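Local structure of BSU-2 beta-lactamase (Bacillus subtilis, 6W5E) at residues A[144-156]-A[167-179]. The protein probably hydrolyses beta-lactam antibiotics as a class D serine beta-lactamase, conferring resistance on the bacterium that makes it. Residues are numbered along the deposited sequence; the frame is centred on the assembly and turned at random.
Sequences WLHTLSYGNEDIS and SLTISPLEQETFL
Asn152 docks against the backbone of Ser167 and Thr169, a worked example of how one asparagine can join two loops. Its CB lies 3.8 Å from Thr169 OG1. Beyond it, CG sits between the backbone N and carbonyl carbon (chi1 74°), turning the amide along the opposite chain. OD1 accepts Thr169 N (2.9 Å) and, from the other face of the amide plane, Asp154 N, closing an Asx turn; Leu168 CD1 also packs on OD1. ND2 gives an almost straight bond to Ser167 O (3.1 Å), lying in both the amide and the carbonyl plane. Asn152 N returns a bond to Thr169 O, and farther along Ser167 OG donates to Asp154 O (2.7 Å).

Tyr150, Gly151 and Asn152 form the Tyr-Gly-Asn motif of class D enzymes. Ile170 CD1 sits 3.5 Å above the centre of the Tyr150 ring, a CH-pi contact, while the ring edge meets the face of Phe178, planes 83° apart. A water links Tyr150 OH to Gln175 OE1, whose amide NE2 bonds Thr77, two residues before Lys79, which is carboxylated on NZ. Tyr150 and Phe178 also touch Val81 of helix 81-88, and helix 172-184 rests Gln175 and Leu179 on strand 236-244, connecting the loop after helix 138-147 to the central sheet.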
ATOM      1  N   TRP A 144      -5.995   3.137  16.839  1.00 13.25           N
ATOM      2  CA  TRP A 144      -4.965   2.476  16.043  1.00 13.91           C
ATOM      3  C   TRP A 144      -4.244   3.452  15.118  1.00 12.99           C
ATOM      4  O   TRP A 144      -3.028   3.353  14.937  1.00 13.18           O
ATOM      5  CB  TRP A 144      -5.569   1.312  15.261  1.00 12.97           C
ATOM      6  CG  TRP A 144      -5.621   0.047  16.061  1.00 12.35           C
ATOM      7  CD1 TRP A 144      -6.717  -0.518  16.651  1.00 13.89           C
ATOM      8  CD2 TRP A 144      -4.511  -0.792  16.383  1.00 14.05           C
ATOM      9  NE1 TRP A 144      -6.353  -1.670  17.319  1.00 13.75           N
ATOM     10  CE2 TRP A 144      -5.005  -1.859  17.162  1.00 13.74           C
ATOM     11  CE3 TRP A 144      -3.146  -0.754  16.076  1.00 13.72           C
ATOM     12  CZ2 TRP A 144      -4.178  -2.873  17.646  1.00 15.40           C
ATOM     13  CZ3 TRP A 144      -2.329  -1.759  16.560  1.00 15.82           C
ATOM     14  CH2 TRP A 144      -2.846  -2.805  17.334  1.00 15.93           C
ATOM     15  N   LEU A 145      -4.968   4.393  14.504  1.00 13.49           N
ATOM     16  CA  LEU A 145      -4.286   5.326  13.609  1.00 13.77           C
ATOM     17  C   LEU A 145      -3.322   6.233  14.367  1.00 13.20           C
ATOM     18  O   LEU A 145      -2.323   6.683  13.791  1.00 14.89           O
ATOM     19  CB  LEU A 145      -5.290   6.136  12.788  1.00 14.05           C
ATOM     20  CG  LEU A 145      -6.113   5.340  11.762  1.00 15.80           C
ATOM     21  CD1 LEU A 145      -6.721   6.266  10.725  1.00 17.75           C
ATOM     22  CD2 LEU A 145      -5.295   4.251  11.076  1.00 15.22           C
ATOM     23  N   HIS A 146      -3.590   6.526  15.645  1.00 14.52           N
ATOM     24  CA  HIS A 146      -2.585   7.266  16.404  1.00 15.25           C
ATOM     25  C   HIS A 146      -1.402   6.381  16.768  1.00 15.38           C
ATOM     26  O   HIS A 146      -0.253   6.826  16.699  1.00 17.75           O
ATOM     27  CB  HIS A 146      -3.169   7.949  17.641  1.00 19.93           C
ATOM     28  CG  HIS A 146      -2.312   9.073  18.153  1.00 24.80           C
ATOM     29  ND1 HIS A 146      -1.992  10.169  17.381  1.00 28.61           N
ATOM     30  CD2 HIS A 146      -1.700   9.268  19.347  1.00 26.19           C
ATOM     31  CE1 HIS A 146      -1.229  10.992  18.077  1.00 29.82           C
ATOM     32  NE2 HIS A 146      -1.032  10.466  19.272  1.00 29.61           N
ATOM     33  N   THR A 147      -1.661   5.125  17.144  1.00 15.08           N
ATOM     34  CA  THR A 147      -0.570   4.180  17.379  1.00 14.30           C
ATOM     35  C   THR A 147       0.345   4.087  16.162  1.00 13.97           C
ATOM     36  O   THR A 147       1.571   4.007  16.298  1.00 15.68           O
ATOM     37  CB  THR A 147      -1.145   2.802  17.743  1.00 14.01           C
ATOM     38  OG1 THR A 147      -1.642   2.843  19.083  1.00 16.26           O
ATOM     39  CG2 THR A 147      -0.097   1.699  17.638  1.00 14.94           C
ATOM     40  N   LEU A 148      -0.233   4.115  14.966  1.00 15.30           N
ATOM     41  CA  LEU A 148       0.498   3.908  13.724  1.00 16.28           C
ATOM     42  C   LEU A 148       0.992   5.197  13.080  1.00 16.17           C
ATOM     43  O   LEU A 148       1.660   5.131  12.038  1.00 18.59           O
ATOM     44  CB  LEU A 148      -0.382   3.153  12.733  1.00 15.04           C
ATOM     45  CG  LEU A 148      -0.800   1.757  13.183  1.00 14.76           C
ATOM     46  CD1 LEU A 148      -1.800   1.171  12.201  1.00 16.65           C
ATOM     47  CD2 LEU A 148       0.426   0.852  13.353  1.00 15.69           C
ATOM     48  N   SER A 149       0.672   6.358  13.649  1.00 17.86           N
ATOM     49  CA  SER A 149       1.122   7.643  13.114  1.00 18.06           C
ATOM     50  C   SER A 149       0.724   7.797  11.649  1.00 17.97           C
ATOM     51  O   SER A 149       1.536   8.163  10.797  1.00 19.23           O
ATOM     52  CB  SER A 149       2.633   7.810  13.289  1.00 20.79           C
ATOM     53  OG  SER A 149       2.977   7.987  14.648  1.00 24.76           O
ATOM     54  N   TYR A 150      -0.539   7.510  11.352  1.00 15.11           N
ATOM     55  CA  TYR A 150      -0.963   7.379   9.960  1.00 12.59           C
ATOM     56  C   TYR A 150      -1.504   8.710   9.441  1.00 12.86           C
ATOM     57  O   TYR A 150      -2.705   8.977   9.479  1.00 14.79           O
ATOM     58  CB  TYR A 150      -1.963   6.237   9.808  1.00 14.69           C
ATOM     59  CG  TYR A 150      -2.087   5.795   8.371  1.00 13.26           C
ATOM     60  CD1 TYR A 150      -3.011   6.392   7.522  1.00 13.48           C
ATOM     61  CD2 TYR A 150      -1.261   4.807   7.854  1.00 13.88           C
ATOM     62  CE1 TYR A 150      -3.125   6.005   6.204  1.00 14.54           C
ATOM     63  CE2 TYR A 150      -1.362   4.420   6.525  1.00 14.44           C
ATOM     64  CZ  TYR A 150      -2.296   5.025   5.710  1.00 14.89           C
ATOM     65  OH  TYR A 150      -2.421   4.639   4.397  1.00 13.90           O
ATOM     66  N   GLY A 151      -0.605   9.543   8.918  1.00 12.54           N
ATOM     67  CA  GLY A 151      -1.018  10.781   8.265  1.00 13.62           C
ATOM     68  C   GLY A 151      -1.742  11.725   9.205  1.00 13.49           C
ATOM     69  O   GLY A 151      -1.398  11.855  10.385  1.00 15.31           O
ATOM     70  N   ASN A 152      -2.771  12.395   8.685  1.00 13.45           N
ATOM     71  CA  ASN A 152      -3.542  13.306   9.524  1.00 13.00           C
ATOM     72  C   ASN A 152      -4.516  12.581  10.444  1.00 15.31           C
ATOM     73  O   ASN A 152      -5.183  13.239  11.250  1.00 16.26           O
ATOM     74  CB  ASN A 152      -4.261  14.378   8.686  1.00 14.64           C
ATOM     75  CG  ASN A 152      -5.471  13.843   7.914  1.00 13.89           C
ATOM     76  OD1 ASN A 152      -5.721  12.637   7.849  1.00 13.67           O
ATOM     77  ND2 ASN A 152      -6.229  14.755   7.318  1.00 14.89           N
ATOM     78  N   GLU A 153      -4.627  11.252  10.334  1.00 14.44           N
ATOM     79  CA  GLU A 153      -5.453  10.428  11.216  1.00 15.03           C
ATOM     80  C   GLU A 153      -6.926  10.839  11.221  1.00 14.59           C
ATOM     81  O   GLU A 153      -7.659  10.503  12.153  1.00 17.84           O
ATOM     82  CB  GLU A 153      -4.881  10.367  12.643  1.00 17.19           C
ATOM     83  CG  GLU A 153      -3.383  10.071  12.679  1.00 15.08           C
ATOM     84  CD  GLU A 153      -2.811  10.078  14.082  1.00 18.06           C
ATOM     85  OE1 GLU A 153      -3.606  10.030  15.048  1.00 21.61           O
ATOM     86  OE2 GLU A 153      -1.568  10.124  14.218  1.00 20.50           O
ATOM     87  N   ASP A 154      -7.389  11.537  10.186  1.00 15.15           N
ATOM     88  CA  ASP A 154      -8.727  12.121  10.182  1.00 16.65           C
ATOM     89  C   ASP A 154      -9.709  11.132   9.553  1.00 12.65           C
ATOM     90  O   ASP A 154      -9.696  10.921   8.337  1.00 14.37           O
ATOM     91  CB  ASP A 154      -8.706  13.444   9.418  1.00 16.76           C
ATOM     92  CG  ASP A 154      -9.999  14.220   9.561  1.00 18.05           C
ATOM     93  OD1 ASP A 154     -11.035  13.604   9.898  1.00 18.44           O
ATOM     94  OD2 ASP A 154      -9.979  15.442   9.309  1.00 21.87           O
ATOM     95  N   ILE A 155     -10.581  10.550  10.380  1.00 13.16           N
ATOM     96  CA  ILE A 155     -11.574   9.588   9.915  1.00 13.54           C
ATOM     97  C   ILE A 155     -12.985  10.178   9.899  1.00 16.02           C
ATOM     98  O   ILE A 155     -13.965   9.441   9.806  1.00 14.55           O
ATOM     99  CB  ILE A 155     -11.500   8.246  10.670  1.00 15.25           C
ATOM    100  CG1 ILE A 155     -11.855   8.399  12.152  1.00 17.43           C
ATOM    101  CG2 ILE A 155     -10.106   7.646  10.546  1.00 15.88           C
ATOM    102  CD1 ILE A 155     -12.038   7.056  12.900  1.00 19.07           C
ATOM    103  N   SER A 156     -13.097  11.507   9.957  1.00 14.28           N
ATOM    104  CA  SER A 156     -14.405  12.154   9.984  1.00 14.01           C
ATOM    105  C   SER A 156     -15.210  11.931   8.712  1.00 16.44           C
ATOM    106  O   SER A 156     -16.425  12.155   8.722  1.00 16.68           O
ATOM    107  CB  SER A 156     -14.246  13.644  10.295  1.00 18.42           C
ATOM    108  OG  SER A 156     -13.655  14.329   9.198  1.00 20.26           O
ATOM    109  N   SER A 167     -11.514  12.278   4.071  1.00 13.64           N
ATOM    110  CA  SER A 167     -10.893  13.071   5.128  1.00 13.57           C
ATOM    111  C   SER A 167      -9.461  12.660   5.434  1.00 12.69           C
ATOM    112  O   SER A 167      -8.644  13.513   5.801  1.00 14.85           O
ATOM    113  CB  SER A 167     -11.749  13.004   6.395  1.00 14.27           C
ATOM    114  OG  SER A 167     -11.843  11.667   6.875  1.00 13.83           O
ATOM    115  N   LEU A 168      -9.137  11.379   5.318  1.00 12.40           N
ATOM    116  CA  LEU A 168      -7.814  10.915   5.714  1.00 10.97           C
ATOM    117  C   LEU A 168      -6.791  11.226   4.625  1.00 12.32           C
ATOM    118  O   LEU A 168      -7.040  10.989   3.438  1.00 12.25           O
ATOM    119  CB  LEU A 168      -7.849   9.410   5.965  1.00 11.88           C
ATOM    120  CG  LEU A 168      -6.529   8.741   6.354  1.00 12.51           C
ATOM    121  CD1 LEU A 168      -5.989   9.287   7.661  1.00 14.70           C
ATOM    122  CD2 LEU A 168      -6.723   7.242   6.426  1.00 12.70           C
ATOM    123  N   THR A 169      -5.648  11.776   5.030  1.00 11.89           N
ATOM    124  CA  THR A 169      -4.550  12.037   4.113  1.00 11.49           C
ATOM    125  C   THR A 169      -3.238  11.589   4.743  1.00 12.95           C
ATOM    126  O   THR A 169      -3.098  11.544   5.967  1.00 13.37           O
ATOM    127  CB  THR A 169      -4.461  13.525   3.747  1.00 14.07           C
ATOM    128  OG1 THR A 169      -4.101  14.269   4.914  1.00 14.21           O
ATOM    129  CG2 THR A 169      -5.793  14.035   3.199  1.00 14.17           C
ATOM    130  N   ILE A 170      -2.274  11.266   3.888  1.00 11.94           N
ATOM    131  CA  ILE A 170      -0.958  10.821   4.332  1.00 12.49           C
ATOM    132  C   ILE A 170       0.031  11.151   3.223  1.00 11.12           C
ATOM    133  O   ILE A 170      -0.288  11.020   2.036  1.00 12.09           O
ATOM    134  CB  ILE A 170      -0.975   9.312   4.683  1.00 11.41           C
ATOM    135  CG1 ILE A 170       0.369   8.874   5.275  1.00 13.09           C
ATOM    136  CG2 ILE A 170      -1.383   8.474   3.466  1.00 13.77           C
ATOM    137  CD1 ILE A 170       0.384   7.454   5.777  1.00 12.07           C
ATOM    138  N   SER A 171       1.215  11.623   3.596  1.00 11.20           N
ATOM    139  CA  SER A 171       2.170  11.959   2.547  1.00 10.60           C
ATOM    140  C   SER A 171       2.893  10.704   2.078  1.00 11.41           C
ATOM    141  O   SER A 171       2.958   9.702   2.801  1.00 11.72           O
ATOM    142  CB  SER A 171       3.187  12.979   3.048  1.00 12.19           C
ATOM    143  OG  SER A 171       4.151  12.353   3.873  1.00 12.74           O
ATOM    144  N   PRO A 172       3.451  10.728   0.865  1.00 11.16           N
ATOM    145  CA  PRO A 172       4.267   9.588   0.426  1.00 12.70           C
ATOM    146  C   PRO A 172       5.399   9.248   1.386  1.00 12.22           C
ATOM    147  O   PRO A 172       5.652   8.060   1.634  1.00 12.00           O
ATOM    148  CB  PRO A 172       4.742  10.026  -0.962  1.00 12.65           C
ATOM    149  CG  PRO A 172       3.602  10.862  -1.470  1.00 11.85           C
ATOM    150  CD  PRO A 172       3.125  11.633  -0.255  1.00 12.24           C
ATOM    151  N   LEU A 173       6.057  10.251   1.976  1.00 12.56           N
ATOM    152  CA  LEU A 173       7.107   9.961   2.950  1.00 13.52           C
ATOM    153  C   LEU A 173       6.537   9.315   4.210  1.00 12.42           C
ATOM    154  O   LEU A 173       7.163   8.418   4.786  1.00 13.38           O
ATOM    155  CB  LEU A 173       7.898  11.227   3.280  1.00 14.71           C
ATOM    156  CG  LEU A 173       9.012  11.520   2.272  1.00 18.71           C
ATOM    157  CD1 LEU A 173       9.545  12.944   2.409  1.00 21.60           C
ATOM    158  CD2 LEU A 173      10.132  10.489   2.403  1.00 19.32           C
ATOM    159  N   GLU A 174       5.346   9.745   4.647  1.00 12.30           N
ATOM    160  CA  GLU A 174       4.712   9.110   5.803  1.00 13.31           C
ATOM    161  C   GLU A 174       4.323   7.666   5.497  1.00 12.94           C
ATOM    162  O   GLU A 174       4.417   6.791   6.372  1.00 12.62           O
ATOM    163  CB  GLU A 174       3.495   9.921   6.258  1.00 13.04           C
ATOM    164  CG  GLU A 174       3.853  11.223   6.970  1.00 13.71           C
ATOM    165  CD  GLU A 174       2.655  12.107   7.264  1.00 17.56           C
ATOM    166  OE1 GLU A 174       1.728  12.183   6.428  1.00 13.23           O
ATOM    167  OE2 GLU A 174       2.643  12.731   8.351  1.00 25.59           O
ATOM    168  N   GLN A 175       3.878   7.400   4.267  1.00 12.39           N
ATOM    169  CA  GLN A 175       3.631   6.023   3.852  1.00 12.81           C
ATOM    170  C   GLN A 175       4.911   5.199   3.921  1.00 11.99           C
ATOM    171  O   GLN A 175       4.889   4.053   4.390  1.00 12.05           O
ATOM    172  CB  GLN A 175       3.056   5.995   2.439  1.00 13.88           C
ATOM    173  CG  GLN A 175       1.595   6.417   2.347  1.00 15.56           C
ATOM    174  CD  GLN A 175       0.668   5.270   1.965  1.00 14.40           C
ATOM    175  OE1 GLN A 175       0.873   4.132   2.371  1.00 16.33           O
ATOM    176  NE2 GLN A 175      -0.357   5.572   1.186  1.00 15.95           N
ATOM    177  N   GLU A 176       6.037   5.764   3.460  1.00 12.62           N
ATOM    178  CA  GLU A 176       7.307   5.045   3.532  0.70 13.33           C
ATOM    179  C   GLU A 176       7.646   4.680   4.969  1.00 13.04           C
ATOM    180  O   GLU A 176       8.099   3.565   5.244  1.00 13.25           O
ATOM    181  CB  GLU A 176       8.448   5.868   2.924  0.70 15.21           C
ATOM    182  CG  GLU A 176       9.773   5.081   2.788  0.70 13.22           C
ATOM    183  CD  GLU A 176      10.542   4.862   4.117  0.70 18.13           C
ATOM    184  OE1 GLU A 176      10.395   5.682   5.047  0.70 22.70           O
ATOM    185  OE2 GLU A 176      11.296   3.867   4.241  0.70 18.44           O
ATOM    186  N   THR A 177       7.473   5.630   5.891  1.00 12.50           N
ATOM    187  CA  THR A 177       7.813   5.392   7.287  1.00 13.41           C
ATOM    188  C   THR A 177       7.014   4.228   7.838  1.00 14.27           C
ATOM    189  O   THR A 177       7.566   3.325   8.477  1.00 14.60           O
ATOM    190  CB  THR A 177       7.547   6.671   8.079  1.00 16.48           C
ATOM    191  OG1 THR A 177       8.450   7.674   7.613  1.00 20.11           O
ATOM    192  CG2 THR A 177       7.728   6.459   9.590  1.00 18.77           C
ATOM    193  N   PHE A 178       5.709   4.219   7.564  1.00 12.87           N
ATOM    194  CA  PHE A 178       4.854   3.130   8.016  1.00 13.31           C
ATOM    195  C   PHE A 178       5.282   1.808   7.395  1.00 11.47           C
ATOM    196  O   PHE A 178       5.427   0.796   8.092  1.00 12.62           O
ATOM    197  CB  PHE A 178       3.406   3.446   7.655  1.00 12.00           C
ATOM    198  CG  PHE A 178       2.479   2.275   7.795  1.00 11.55           C
ATOM    199  CD1 PHE A 178       2.158   1.763   9.046  1.00 16.43           C
ATOM    200  CD2 PHE A 178       1.951   1.670   6.671  1.00 15.76           C
ATOM    201  CE1 PHE A 178       1.319   0.671   9.164  1.00 18.42           C
ATOM    202  CE2 PHE A 178       1.113   0.581   6.784  1.00 19.03           C
ATOM    203  CZ  PHE A 178       0.794   0.081   8.034  1.00 19.52           C
ATOM    204  N   LEU A 179       5.488   1.794   6.076  1.00 12.48           N
ATOM    205  CA  LEU A 179       5.812   0.540   5.396  1.00 12.00           C
ATOM    206  C   LEU A 179       7.188   0.011   5.781  1.00 12.41           C
ATOM    207  O   LEU A 179       7.411  -1.204   5.749  1.00 12.17           O
ATOM    208  CB  LEU A 179       5.698   0.716   3.879  1.00 11.36           C
ATOM    209  CG  LEU A 179       4.248   0.900   3.415  1.00 11.90           C
ATOM    210  CD1 LEU A 179       4.243   1.430   2.001  1.00 15.62           C
ATOM    211  CD2 LEU A 179       3.449  -0.402   3.517  1.00 15.46           C
TER
HETATM  212  O   HOH W   1       3.893   7.080   9.225  1.00 18.96           O
HETATM  213  O   HOH W   2       2.916  10.980  10.652  1.00 34.39           O
HETATM  214  O   HOH W   3      -0.991   2.469   3.656  1.00 15.45           O